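Long-range contacts in L-methionine gamma-lyase (Fusobacterium nucleatum subsp. nucleatum, PDB 6LXU), which is a pyridoxal-phosphate-dependent enzyme of the Cys/Met metabolism family, carrying its cofactor covalently on a lysine: residues A[73-81]-A[193-201]; A[277-286]-A[390-398]. All coordinates share one frame; numbering follows the deposited sequence.

Contact 1. Residues A[73-81]-A[193-201]; sequences KIAALEEGE and PYMQKPLKL
Lys197 runs out almost straight beyond CG and brings NZ to the C-terminal end of helix 65-78, where Glu79 meets it. The Glu79 carboxylate crosses the lysine tail at a slant. Lys197 NZ forms a salt bridge with Glu79 OE2 at 2.7 Å, on the anti lone pair of that oxygen. It also donates to Leu77 O at 2.9 Å, with the nitrogen tilted from the carbonyl plane. One ammonium thus holds both a helix-end carbonyl and the carboxylate just after it. Lys200 NZ forms a second salt bridge, with Glu79 OE1 at 3.2 Å. It meets this oxygen on its syn side, but well out of the carboxylate plane. Lys8 forms a further salt bridge to Glu79 OE2, and this network probably favours the charged carboxylate.

Glu79 has positive phi. It is the C-prime residue of a Schellman motif, in which Gly80 N bonds to Ala75 O and Glu79 N bonds weakly to Ala76 O. Leu199 packs against this turn, with CD1 3.6 Å from Gly80 CA.

Glu78 is bent at chi2 (-74°). This folds its acid group across the Pro193 ring, where OE2 is 3.6 Å from Pro193 CD. His208 and Asn188 bond to the same OE2. A water donates to Glu78 O and Glu78 OE1 and accepts from Leu199 N, joining the two backbones. Pro193 CG also rests on Leu77 CB, at 3.8 Å.

The contact joins the C-terminal end of helix 65-78 to the loop and 3-10 turn after helix 192-195. Ile74, Glu78 and Leu199 lean on strand 223-227. Pro193, Pro198 and Leu199 lean on strand 205-209, so the contact lies against the seven-stranded sheet. Tyr194 and Met195 touch helix 263-282.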
ATOM      1  N   LYS A  73     -17.203   9.465  -8.307  1.00  6.71           N
ATOM      2  CA  LYS A  73     -17.954   9.323  -7.054  0.60  6.91           C
ATOM      3  C   LYS A  73     -18.235  10.664  -6.421  1.00  6.66           C
ATOM      4  O   LYS A  73     -19.366  10.942  -6.021  1.00  6.79           O
ATOM      5  CB  LYS A  73     -17.220   8.447  -6.037  0.60  7.25           C
ATOM      6  CG  LYS A  73     -17.359   6.970  -6.292  0.60  7.40           C
ATOM      7  CD  LYS A  73     -16.626   6.117  -5.277  0.60  7.80           C
ATOM      8  CE  LYS A  73     -16.714   4.656  -5.669  0.60  8.09           C
ATOM      9  NZ  LYS A  73     -18.103   4.135  -5.586  0.60  8.40           N
ATOM     10  N   ILE A  74     -17.214  11.516  -6.283  1.00  6.32           N
ATOM     11  CA  ILE A  74     -17.467  12.809  -5.664  1.00  6.26           C
ATOM     12  C   ILE A  74     -18.380  13.674  -6.546  1.00  6.09           C
ATOM     13  O   ILE A  74     -19.236  14.399  -6.029  1.00  6.24           O
ATOM     14  CB  ILE A  74     -16.168  13.525  -5.237  1.00  6.28           C
ATOM     15  CG1 ILE A  74     -16.476  14.761  -4.385  1.00  6.54           C
ATOM     16  CG2 ILE A  74     -15.315  13.927  -6.428  1.00  6.18           C
ATOM     17  CD1 ILE A  74     -17.208  14.492  -3.080  1.00  6.90           C
ATOM     18  N   ALA A  75     -18.221  13.592  -7.862  1.00  6.15           N
ATOM     19  CA  ALA A  75     -19.142  14.299  -8.744  1.00  6.44           C
ATOM     20  C   ALA A  75     -20.583  13.812  -8.528  1.00  6.40           C
ATOM     21  O   ALA A  75     -21.508  14.628  -8.484  1.00  6.80           O
ATOM     22  CB  ALA A  75     -18.739  14.134 -10.188  1.00  6.80           C
ATOM     23  N   ALA A  76     -20.781  12.501  -8.403  1.00  6.49           N
ATOM     24  CA  ALA A  76     -22.125  11.980  -8.151  1.00  6.87           C
ATOM     25  C   ALA A  76     -22.686  12.471  -6.825  1.00  7.02           C
ATOM     26  O   ALA A  76     -23.880  12.815  -6.730  1.00  7.77           O
ATOM     27  CB  ALA A  76     -22.122  10.460  -8.200  1.00  7.06           C
ATOM     28  N   LEU A  77     -21.849  12.513  -5.788  1.00  6.96           N
ATOM     29  CA  LEU A  77     -22.294  12.964  -4.472  1.00  7.07           C
ATOM     30  C   LEU A  77     -22.672  14.435  -4.432  1.00  7.13           C
ATOM     31  O   LEU A  77     -23.643  14.795  -3.762  1.00  7.62           O
ATOM     32  CB  LEU A  77     -21.232  12.666  -3.412  1.00  7.53           C
ATOM     33  CG  LEU A  77     -21.032  11.174  -3.116  1.00  8.13           C
ATOM     34  CD1 LEU A  77     -19.748  10.960  -2.334  1.00  8.43           C
ATOM     35  CD2 LEU A  77     -22.209  10.564  -2.368  1.00  8.69           C
ATOM     36  N   GLU A  78     -21.923  15.274  -5.136  1.00  6.82           N
ATOM     37  CA  GLU A  78     -22.220  16.707  -5.227  1.00  7.14           C
ATOM     38  C   GLU A  78     -23.253  17.046  -6.308  1.00  7.45           C
ATOM     39  O   GLU A  78     -23.675  18.191  -6.439  1.00  7.91           O
ATOM     40  CB  GLU A  78     -20.939  17.506  -5.486  1.00  6.90           C
ATOM     41  CG  GLU A  78     -19.987  17.570  -4.305  1.00  6.98           C
ATOM     42  CD  GLU A  78     -20.425  18.482  -3.166  1.00  7.07           C
ATOM     43  OE1 GLU A  78     -21.499  19.136  -3.244  1.00  8.00           O
ATOM     44  OE2 GLU A  78     -19.692  18.527  -2.142  1.00  7.30           O
ATOM     45  N   GLU A  79     -23.615  16.044  -7.109  1.00  7.89           N
ATOM     46  CA  GLU A  79     -24.532  16.203  -8.247  1.00  8.97           C
ATOM     47  C   GLU A  79     -24.005  17.216  -9.260  1.00  8.93           C
ATOM     48  O   GLU A  79     -24.745  18.062  -9.776  1.00 10.13           O
ATOM     49  CB  GLU A  79     -25.958  16.502  -7.771  1.00 10.17           C
ATOM     50  CG  GLU A  79     -26.513  15.389  -6.892  1.00 11.58           C
ATOM     51  CD  GLU A  79     -27.929  15.640  -6.424  1.00 13.22           C
ATOM     52  OE1 GLU A  79     -28.762  16.108  -7.227  1.00 15.69           O
ATOM     53  OE2 GLU A  79     -28.206  15.362  -5.247  1.00 14.14           O
ATOM     54  N   GLY A  80     -22.707  17.121  -9.540  1.00  8.67           N
ATOM     55  CA  GLY A  80     -22.068  17.870 -10.600  1.00  8.65           C
ATOM     56  C   GLY A  80     -21.632  17.000 -11.755  1.00  8.54           C
ATOM     57  O   GLY A  80     -21.681  15.772 -11.692  1.00  9.15           O
ATOM     58  N   GLU A  81     -21.164  17.643 -12.815  1.00  8.72           N
ATOM     59  CA  GLU A  81     -20.834  16.915 -14.033  1.00  9.14           C
ATOM     60  C   GLU A  81     -19.539  16.123 -13.955  1.00  8.40           C
ATOM     61  O   GLU A  81     -19.443  15.049 -14.531  1.00  8.93           O
ATOM     62  CB  GLU A  81     -20.730  17.861 -15.216  1.00 10.15           C
ATOM     63  CG  GLU A  81     -22.036  18.569 -15.556  1.00 11.40           C
ATOM     64  CD  GLU A  81     -21.961  19.452 -16.790  1.00 12.37           C
ATOM     65  OE1 GLU A  81     -20.899  19.551 -17.432  1.00 11.74           O
ATOM     66  OE2 GLU A  81     -23.004  20.063 -17.141  1.00 15.60           O
ATOM     67  N   PRO A 193     -20.963  16.680   1.124  1.00  6.47           N
ATOM     68  CA  PRO A 193     -22.229  16.515   0.389  1.00  6.93           C
ATOM     69  C   PRO A 193     -23.324  15.779   1.145  1.00  7.08           C
ATOM     70  O   PRO A 193     -24.471  15.769   0.670  1.00  7.68           O
ATOM     71  CB  PRO A 193     -21.821  15.773  -0.880  1.00  7.21           C
ATOM     72  CG  PRO A 193     -20.519  15.153  -0.564  1.00  7.19           C
ATOM     73  CD  PRO A 193     -19.834  16.049   0.414  1.00  6.73           C
ATOM     74  N   TYR A 194     -23.032  15.188   2.299  1.00  7.14           N
ATOM     75  CA  TYR A 194     -24.086  14.681   3.188  1.00  7.67           C
ATOM     76  C   TYR A 194     -24.975  15.808   3.703  1.00  7.59           C
ATOM     77  O   TYR A 194     -26.174  15.586   3.922  1.00  8.63           O
ATOM     78  CB  TYR A 194     -23.448  13.906   4.352  1.00  8.33           C
ATOM     79  CG  TYR A 194     -24.393  13.343   5.380  1.00  9.29           C
ATOM     80  CD1 TYR A 194     -24.946  12.083   5.205  1.00 11.12           C
ATOM     81  CD2 TYR A 194     -24.675  14.021   6.550  1.00  9.97           C
ATOM     82  CE1 TYR A 194     -25.777  11.515   6.142  1.00 12.06           C
ATOM     83  CE2 TYR A 194     -25.541  13.480   7.499  1.00 10.91           C
ATOM     84  CZ  TYR A 194     -26.092  12.231   7.269  1.00 11.62           C
ATOM     85  OH  TYR A 194     -26.933  11.651   8.192  1.00 13.95           O
ATOM     86  N   MET A 195     -24.413  16.991   3.921  1.00  7.21           N
ATOM     87  CA  MET A 195     -25.180  18.112   4.464  1.00  7.35           C
ATOM     88  C   MET A 195     -25.506  19.202   3.466  1.00  7.32           C
ATOM     89  O   MET A 195     -26.553  19.847   3.611  1.00  7.84           O
ATOM     90  CB  MET A 195     -24.452  18.745   5.645  1.00  7.54           C
ATOM     91  CG  MET A 195     -24.358  17.791   6.809  1.00  8.25           C
ATOM     92  SD  MET A 195     -23.392  18.395   8.193  1.00  8.90           S
ATOM     93  CE  MET A 195     -22.058  17.202   8.205  1.00  8.49           C
ATOM     94  N   GLN A 196     -24.643  19.463   2.491  1.00  7.02           N
ATOM     95  CA  GLN A 196     -24.757  20.674   1.686  1.00  7.28           C
ATOM     96  C   GLN A 196     -24.250  20.367   0.298  1.00  7.04           C
ATOM     97  O   GLN A 196     -23.199  19.732   0.162  1.00  7.10           O
ATOM     98  CB  GLN A 196     -23.886  21.731   2.359  1.00  7.67           C
ATOM     99  CG  GLN A 196     -23.911  23.134   1.805  1.00  7.96           C
ATOM    100  CD  GLN A 196     -23.218  24.095   2.753  1.00  7.77           C
ATOM    101  OE1 GLN A 196     -23.868  24.781   3.543  1.00  8.39           O
ATOM    102  NE2 GLN A 196     -21.888  24.126   2.711  1.00  7.40           N
ATOM    103  N   LYS A 197     -24.991  20.798  -0.730  1.00  7.41           N
ATOM    104  CA  LYS A 197     -24.618  20.576  -2.122  1.00  7.73           C
ATOM    105  C   LYS A 197     -24.621  21.920  -2.850  1.00  7.53           C
ATOM    106  O   LYS A 197     -25.633  22.332  -3.449  1.00  7.39           O
ATOM    107  CB  LYS A 197     -25.544  19.557  -2.793  1.00  8.39           C
ATOM    108  CG  LYS A 197     -25.480  18.176  -2.141  1.00  8.96           C
ATOM    109  CD  LYS A 197     -26.106  17.104  -3.018  1.00  9.75           C
ATOM    110  CE  LYS A 197     -26.290  15.791  -2.271  1.00 10.22           C
ATOM    111  NZ  LYS A 197     -26.532  14.649  -3.192  1.00 10.82           N
ATOM    112  N   PRO A 198     -23.506  22.648  -2.759  1.00  7.24           N
ATOM    113  CA  PRO A 198     -23.487  24.017  -3.262  1.00  7.41           C
ATOM    114  C   PRO A 198     -23.856  24.166  -4.737  1.00  7.75           C
ATOM    115  O   PRO A 198     -24.433  25.210  -5.117  1.00  7.53           O
ATOM    116  CB  PRO A 198     -22.041  24.470  -2.987  1.00  7.35           C
ATOM    117  CG  PRO A 198     -21.615  23.649  -1.811  1.00  7.37           C
ATOM    118  CD  PRO A 198     -22.250  22.317  -2.044  1.00  7.22           C
ATOM    119  N   LEU A 199     -23.549  23.182  -5.569  1.00  8.00           N
ATOM    120  CA  LEU A 199     -23.876  23.310  -6.991  1.00  8.92           C
ATOM    121  C   LEU A 199     -25.381  23.429  -7.209  1.00  9.47           C
ATOM    122  O   LEU A 199     -25.818  24.113  -8.145  1.00 10.57           O
ATOM    123  CB  LEU A 199     -23.323  22.128  -7.787  1.00  9.18           C
ATOM    124  CG  LEU A 199     -21.799  21.953  -7.725  1.00  9.39           C
ATOM    125  CD1 LEU A 199     -21.393  20.729  -8.515  1.00  9.76           C
ATOM    126  CD2 LEU A 199     -21.040  23.178  -8.221  1.00  9.73           C
ATOM    127  N   LYS A 200     -26.172  22.830  -6.329  1.00  9.80           N
ATOM    128  CA  LYS A 200     -27.636  22.923  -6.434  1.00 10.88           C
ATOM    129  C   LYS A 200     -28.159  24.299  -6.049  1.00 10.87           C
ATOM    130  O   LYS A 200     -29.340  24.601  -6.306  1.00 12.35           O
ATOM    131  CB  LYS A 200     -28.288  21.826  -5.593  1.00 12.33           C
ATOM    132  CG  LYS A 200     -27.846  20.431  -6.013  1.00 14.20           C
ATOM    133  CD  LYS A 200     -28.587  19.330  -5.281  1.00 16.42           C
ATOM    134  CE  LYS A 200     -29.990  19.131  -5.829  1.00 18.24           C
ATOM    135  NZ  LYS A 200     -30.599  17.883  -5.311  1.00 20.20           N
ATOM    136  N   LEU A 201     -27.305  25.136  -5.455  1.00 10.42           N
ATOM    137  CA  LEU A 201     -27.645  26.493  -5.038  1.00 10.50           C
ATOM    138  C   LEU A 201     -27.118  27.555  -6.000  1.00 10.23           C
ATOM    139  O   LEU A 201     -27.239  28.739  -5.717  1.00 11.03           O
ATOM    140  CB  LEU A 201     -27.112  26.742  -3.622  1.00 10.78           C
ATOM    141  CG  LEU A 201     -27.577  25.702  -2.595  1.00 11.39           C
ATOM    142  CD1 LEU A 201     -26.933  25.992  -1.251  1.00 11.82           C
ATOM    143  CD2 LEU A 201     -29.091  25.654  -2.450  1.00 11.94           C
TER
HETATM  144  O   HOH W   1     -23.039  20.447  -4.982  1.00  8.13           O

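Contact 2. Residues A[277-286]-A[390-398]; sequences IVDFLNKHPK and DLEQGLEKI
His284 receives Leu395 over one ring face. Leu395 CD1 is 3.7 Å from the centroid of the His284 ring and 15° off its normal, a CH-pi contact. Glu392 comes to the ring edge, where His284 NE2 donates a weak, bent bond to Glu392 OE1 at 3.2 Å. The same OE1 lies in the plane of the Phe280 ring, 3.4 Å from Phe280 CZ, and the carboxylate stands nearly perpendicular to that ring. Phe280 CE2 also touches Leu391 CB and Leu395 CD1. Ile277 CG2 meets Leu391 CD1 crosswise at 4.0 Å.

Lys286 reaches across with an extended chain. Its NZ donates to Leu395 O at 2.9 Å and to Ile398 O, an oxygen of the C-terminal carboxylate, at 2.7 Å. Ile398 N reaches Leu395 O from the opposite face of the carbonyl. The lysine therefore ties down the last turn of the chain.

The His284 ring is held by its own segment. Lys286 N donates to His284 ND1 at 3.1 Å, close to the ring plane, and Pro285 CD lies over the face opposite Leu395.

Helices 277-282 and 390-396 pack nearly parallel, 18° apart, on the five-stranded sheet of what is probably the C-terminal domain, as in fold-type I PLP enzymes. Ile277, Leu281 and Leu395 touch strand 314-319. Leu395, Lys397 and Ile398 also touch helix 322-332.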
ATOM      1  N   ILE A 277     -23.346  16.099  22.115  1.00  7.48           N
ATOM      2  CA  ILE A 277     -22.259  16.807  22.782  1.00  7.52           C
ATOM      3  C   ILE A 277     -22.544  18.311  22.856  1.00  7.49           C
ATOM      4  O   ILE A 277     -22.226  18.938  23.874  1.00  7.66           O
ATOM      5  CB  ILE A 277     -20.906  16.490  22.103  1.00  7.38           C
ATOM      6  CG1 ILE A 277     -20.574  15.008  22.313  1.00  7.47           C
ATOM      7  CG2 ILE A 277     -19.780  17.362  22.636  1.00  7.55           C
ATOM      8  CD1 ILE A 277     -19.536  14.488  21.349  1.00  7.78           C
ATOM      9  N   VAL A 278     -23.134  18.885  21.819  1.00  7.57           N
ATOM     10  CA  VAL A 278     -23.516  20.306  21.860  1.00  7.93           C
ATOM     11  C   VAL A 278     -24.450  20.576  23.039  1.00  8.50           C
ATOM     12  O   VAL A 278     -24.253  21.555  23.784  1.00  9.05           O
ATOM     13  CB  VAL A 278     -24.174  20.757  20.541  1.00  7.89           C
ATOM     14  CG1 VAL A 278     -24.833  22.133  20.665  1.00  8.20           C
ATOM     15  CG2 VAL A 278     -23.146  20.781  19.426  1.00  8.03           C
ATOM     16  N   ASP A 279     -25.454  19.726  23.225  1.00  9.22           N
ATOM     17  CA  ASP A 279     -26.381  19.921  24.339  1.00 10.73           C
ATOM     18  C   ASP A 279     -25.648  19.858  25.680  1.00 10.41           C
ATOM     19  O   ASP A 279     -25.890  20.709  26.563  1.00 10.94           O
ATOM     20  CB  ASP A 279     -27.502  18.890  24.292  1.00 12.81           C
ATOM     21  CG  ASP A 279     -28.674  19.275  25.178  1.00 15.80           C
ATOM     22  OD1 ASP A 279     -29.270  20.338  24.939  1.00 19.57           O
ATOM     23  OD2 ASP A 279     -28.960  18.536  26.126  1.00 19.62           O
ATOM     24  N   PHE A 280     -24.752  18.884  25.837  1.00  9.60           N
ATOM     25  CA  PHE A 280     -23.938  18.761  27.040  1.00  9.56           C
ATOM     26  C   PHE A 280     -23.093  20.016  27.288  1.00  9.15           C
ATOM     27  O   PHE A 280     -23.089  20.580  28.392  1.00  9.44           O
ATOM     28  CB  PHE A 280     -23.051  17.511  26.934  1.00  9.80           C
ATOM     29  CG  PHE A 280     -21.957  17.456  27.943  1.00 10.29           C
ATOM     30  CD1 PHE A 280     -22.235  17.116  29.263  1.00 10.81           C
ATOM     31  CD2 PHE A 280     -20.645  17.756  27.598  1.00 10.74           C
ATOM     32  CE1 PHE A 280     -21.219  17.057  30.201  1.00 11.48           C
ATOM     33  CE2 PHE A 280     -19.636  17.704  28.538  1.00 11.70           C
ATOM     34  CZ  PHE A 280     -19.926  17.360  29.836  1.00 11.65           C
ATOM     35  N   LEU A 281     -22.365  20.458  26.276  1.00  8.77           N
ATOM     36  CA  LEU A 281     -21.494  21.621  26.438  1.00  8.80           C
ATOM     37  C   LEU A 281     -22.284  22.894  26.677  1.00  9.00           C
ATOM     38  O   LEU A 281     -21.903  23.717  27.523  1.00  9.49           O
ATOM     39  CB  LEU A 281     -20.597  21.814  25.219  1.00  8.86           C
ATOM     40  CG  LEU A 281     -19.541  20.734  24.976  1.00  8.89           C
ATOM     41  CD1 LEU A 281     -18.934  20.892  23.592  1.00  9.33           C
ATOM     42  CD2 LEU A 281     -18.459  20.773  26.038  1.00  9.45           C
ATOM     43  N   ASN A 282     -23.374  23.072  25.954  1.00  9.12           N
ATOM     44  CA  ASN A 282     -24.139  24.313  26.065  1.00 10.06           C
ATOM     45  C   ASN A 282     -24.822  24.463  27.421  1.00 10.64           C
ATOM     46  O   ASN A 282     -25.116  25.602  27.820  1.00 11.78           O
ATOM     47  CB  ASN A 282     -25.174  24.411  24.953  1.00 10.19           C
ATOM     48  CG  ASN A 282     -25.545  25.842  24.612  1.00 10.59           C
ATOM     49  OD1 ASN A 282     -24.704  26.735  24.636  1.00 11.40           O
ATOM     50  ND2 ASN A 282     -26.804  26.045  24.231  1.00 11.62           N
ATOM     51  N   LYS A 283     -25.065  23.358  28.121  1.00 11.09           N
ATOM     52  CA  LYS A 283     -25.625  23.367  29.481  1.00 12.02           C
ATOM     53  C   LYS A 283     -24.557  23.281  30.566  1.00 11.37           C
ATOM     54  O   LYS A 283     -24.899  23.282  31.756  1.00 11.69           O
ATOM     55  CB  LYS A 283     -26.623  22.212  29.637  1.00 13.53           C
ATOM     56  CG  LYS A 283     -27.859  22.354  28.771  1.00 15.15           C
ATOM     57  CD  LYS A 283     -28.742  21.117  28.809  1.00 16.56           C
ATOM     58  CE  LYS A 283     -30.045  21.347  28.053  1.00 18.04           C
ATOM     59  NZ  LYS A 283     -30.813  20.085  27.859  1.00 19.30           N
ATOM     60  N   HIS A 284     -23.280  23.225  30.198  1.00 10.71           N
ATOM     61  CA  HIS A 284     -22.241  23.020  31.188  1.00 10.29           C
ATOM     62  C   HIS A 284     -21.844  24.343  31.840  1.00 10.15           C
ATOM     63  O   HIS A 284     -21.545  25.286  31.130  1.00  9.71           O
ATOM     64  CB  HIS A 284     -20.999  22.366  30.577  1.00 10.09           C
ATOM     65  CG  HIS A 284     -20.113  21.747  31.604  1.00 10.65           C
ATOM     66  ND1 HIS A 284     -19.285  22.492  32.416  1.00 10.73           N
ATOM     67  CD2 HIS A 284     -19.943  20.457  31.975  1.00 11.08           C
ATOM     68  CE1 HIS A 284     -18.642  21.685  33.241  1.00 11.19           C
ATOM     69  NE2 HIS A 284     -19.016  20.445  32.984  1.00 11.42           N
ATOM     70  N   PRO A 285     -21.796  24.383  33.195  1.00 10.46           N
ATOM     71  CA  PRO A 285     -21.456  25.662  33.855  1.00 10.99           C
ATOM     72  C   PRO A 285     -20.093  26.269  33.542  1.00 11.41           C
ATOM     73  O   PRO A 285     -19.955  27.493  33.631  1.00 12.24           O
ATOM     74  CB  PRO A 285     -21.579  25.342  35.351  1.00 11.15           C
ATOM     75  CG  PRO A 285     -22.436  24.131  35.429  1.00 11.82           C
ATOM     76  CD  PRO A 285     -22.188  23.352  34.170  1.00 10.88           C
ATOM     77  N   LYS A 286     -19.105  25.461  33.148  1.00 11.16           N
ATOM     78  CA  LYS A 286     -17.775  25.984  32.834  1.00 11.62           C
ATOM     79  C   LYS A 286     -17.576  26.436  31.390  1.00 10.70           C
ATOM     80  O   LYS A 286     -16.526  26.983  31.044  1.00 11.16           O
ATOM     81  CB  LYS A 286     -16.707  24.982  33.240  1.00 12.52           C
ATOM     82  CG  LYS A 286     -16.683  24.775  34.748  1.00 13.44           C
ATOM     83  CD  LYS A 286     -15.545  23.893  35.190  1.00 14.45           C
ATOM     84  CE  LYS A 286     -15.630  23.612  36.678  1.00 14.99           C
ATOM     85  NZ  LYS A 286     -14.601  22.645  37.104  1.00 15.88           N
ATOM     86  N   ASP A 390     -15.203  11.714  28.998  1.00  8.60           N
ATOM     87  CA  ASP A 390     -13.867  12.272  28.914  1.00  8.65           C
ATOM     88  C   ASP A 390     -13.896  13.794  29.068  1.00  8.88           C
ATOM     89  O   ASP A 390     -13.133  14.348  29.849  1.00  9.10           O
ATOM     90  CB  ASP A 390     -13.206  11.862  27.583  1.00  8.59           C
ATOM     91  CG  ASP A 390     -11.739  12.194  27.511  1.00  9.02           C
ATOM     92  OD1 ASP A 390     -11.032  12.042  28.544  1.00  9.55           O
ATOM     93  OD2 ASP A 390     -11.258  12.549  26.405  1.00  8.68           O
ATOM     94  N   LEU A 391     -14.753  14.464  28.311  1.00  8.80           N
ATOM     95  CA  LEU A 391     -14.891  15.917  28.460  1.00  9.26           C
ATOM     96  C   LEU A 391     -15.304  16.305  29.881  1.00 10.01           C
ATOM     97  O   LEU A 391     -14.764  17.268  30.438  1.00 10.77           O
ATOM     98  CB  LEU A 391     -15.903  16.456  27.462  1.00  9.06           C
ATOM     99  CG  LEU A 391     -15.516  16.345  25.981  1.00  9.22           C
ATOM    100  CD1 LEU A 391     -16.712  16.635  25.094  1.00  9.39           C
ATOM    101  CD2 LEU A 391     -14.359  17.265  25.646  1.00  9.59           C
ATOM    102  N   GLU A 392     -16.241  15.560  30.458  1.00 10.29           N
ATOM    103  CA  GLU A 392     -16.724  15.856  31.810  1.00 11.50           C
ATOM    104  C   GLU A 392     -15.599  15.776  32.832  1.00 11.37           C
ATOM    105  O   GLU A 392     -15.447  16.709  33.641  1.00 11.56           O
ATOM    106  CB  GLU A 392     -17.877  14.926  32.185  1.00 12.89           C
ATOM    107  CG  GLU A 392     -18.398  15.045  33.621  1.00 14.92           C
ATOM    108  CD  GLU A 392     -18.860  16.431  34.016  1.00 17.96           C
ATOM    109  OE1 GLU A 392     -19.153  17.279  33.139  1.00 20.32           O
ATOM    110  OE2 GLU A 392     -18.930  16.682  35.245  1.00 21.73           O
ATOM    111  N   GLN A 393     -14.805  14.705  32.820  1.00 11.13           N
ATOM    112  CA  GLN A 393     -13.709  14.591  33.788  1.00 11.50           C
ATOM    113  C   GLN A 393     -12.648  15.658  33.561  1.00 11.47           C
ATOM    114  O   GLN A 393     -12.088  16.182  34.525  1.00 12.09           O
ATOM    115  CB  GLN A 393     -13.128  13.169  33.867  1.00 11.64           C
ATOM    116  CG  GLN A 393     -12.361  12.676  32.640  1.00 11.81           C
ATOM    117  CD  GLN A 393     -10.954  13.221  32.519  1.00 12.41           C
ATOM    118  OE1 GLN A 393     -10.314  13.590  33.514  1.00 13.65           O
ATOM    119  NE2 GLN A 393     -10.450  13.275  31.291  1.00 12.22           N
ATOM    120  N   GLY A 394     -12.382  16.023  32.305  1.00 11.18           N
ATOM    121  CA  GLY A 394     -11.443  17.092  32.015  1.00 11.19           C
ATOM    122  C   GLY A 394     -11.936  18.442  32.511  1.00 11.14           C
ATOM    123  O   GLY A 394     -11.168  19.238  33.082  1.00 11.75           O
ATOM    124  N   LEU A 395     -13.210  18.716  32.277  1.00 11.21           N
ATOM    125  CA  LEU A 395     -13.822  19.975  32.732  1.00 11.79           C
ATOM    126  C   LEU A 395     -13.825  20.088  34.262  1.00 13.17           C
ATOM    127  O   LEU A 395     -13.691  21.197  34.794  1.00 13.18           O
ATOM    128  CB  LEU A 395     -15.245  20.116  32.191  1.00 11.25           C
ATOM    129  CG  LEU A 395     -15.357  20.377  30.681  1.00 11.05           C
ATOM    130  CD1 LEU A 395     -16.773  20.083  30.214  1.00 11.21           C
ATOM    131  CD2 LEU A 395     -14.934  21.792  30.323  1.00 11.12           C
ATOM    132  N   GLU A 396     -13.952  18.959  34.963  1.00 14.48           N
ATOM    133  CA  GLU A 396     -13.883  18.935  36.438  1.00 16.89           C
ATOM    134  C   GLU A 396     -12.552  19.466  36.965  1.00 17.74           C
ATOM    135  O   GLU A 396     -12.504  20.005  38.080  1.00 18.49           O
ATOM    136  CB  GLU A 396     -14.104  17.516  36.983  1.00 18.77           C
ATOM    137  CG  GLU A 396     -15.545  17.037  36.936  1.00 21.57           C
ATOM    138  CD  GLU A 396     -15.735  15.582  37.346  1.00 24.50           C
ATOM    139  OE1 GLU A 396     -14.740  14.830  37.470  1.00 28.45           O
ATOM    140  OE2 GLU A 396     -16.904  15.175  37.536  1.00 28.04           O
ATOM    141  N   LYS A 397     -11.479  19.322  36.184  1.00 17.74           N
ATOM    142  CA  LYS A 397     -10.137  19.759  36.599  1.00 18.98           C
ATOM    143  C   LYS A 397      -9.905  21.263  36.491  1.00 19.37           C
ATOM    144  O   LYS A 397      -8.902  21.759  37.005  1.00 19.89           O
ATOM    145  CB  LYS A 397      -9.043  19.038  35.796  1.00 20.23           C
ATOM    146  CG  LYS A 397      -9.143  17.521  35.737  1.00 21.70           C
ATOM    147  CD  LYS A 397      -9.244  16.876  37.104  1.00 22.85           C
ATOM    148  CE  LYS A 397      -9.125  15.363  37.008  1.00 23.75           C
ATOM    149  NZ  LYS A 397     -10.327  14.742  36.380  1.00 24.22           N
ATOM    150  N   ILE A 398     -10.787  21.994  35.816  1.00 19.14           N
ATOM    151  CA  ILE A 398     -10.632  23.443  35.696  1.00 20.34           C
ATOM    152  C   ILE A 398     -11.046  24.073  37.023  1.00 21.46           C
ATOM    153  O   ILE A 398     -12.175  23.885  37.465  1.00 22.05           O
ATOM    154  CB  ILE A 398     -11.490  24.036  34.559  1.00 20.46           C
ATOM    155  CG1 ILE A 398     -11.078  23.458  33.201  1.00 20.15           C
ATOM    156  CG2 ILE A 398     -11.368  25.562  34.542  1.00 20.53           C
ATOM    157  CD1 ILE A 398     -12.107  23.682  32.111  1.00 19.66           C
ATOM    158  OXT ILE A 398     -10.268  24.788  37.667  1.00 24.21           O
TER

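Overall arrangement
From the N terminus, helix 65-78 comes first. The chain then passes through strands 82-86, 106-110, 131-135, 151-157 and 183-187 before contact 1 closes this loop at 193-201. Strands 205-209 and 223-227 follow and complete the seven-stranded sheet, with the cofactor-bearing Lys212 between them. Helix 263-282 leads on to contact 2, whose loop holds the smaller five-stranded sheet and closes at the C terminus. The two loops are in series and neither nest nor cross. The centres of contact 1 and contact 2 lie about 35 Å apart. Helix 263-282 links them: Met267 touches segment 193-201, and the helix end belongs to contact 2.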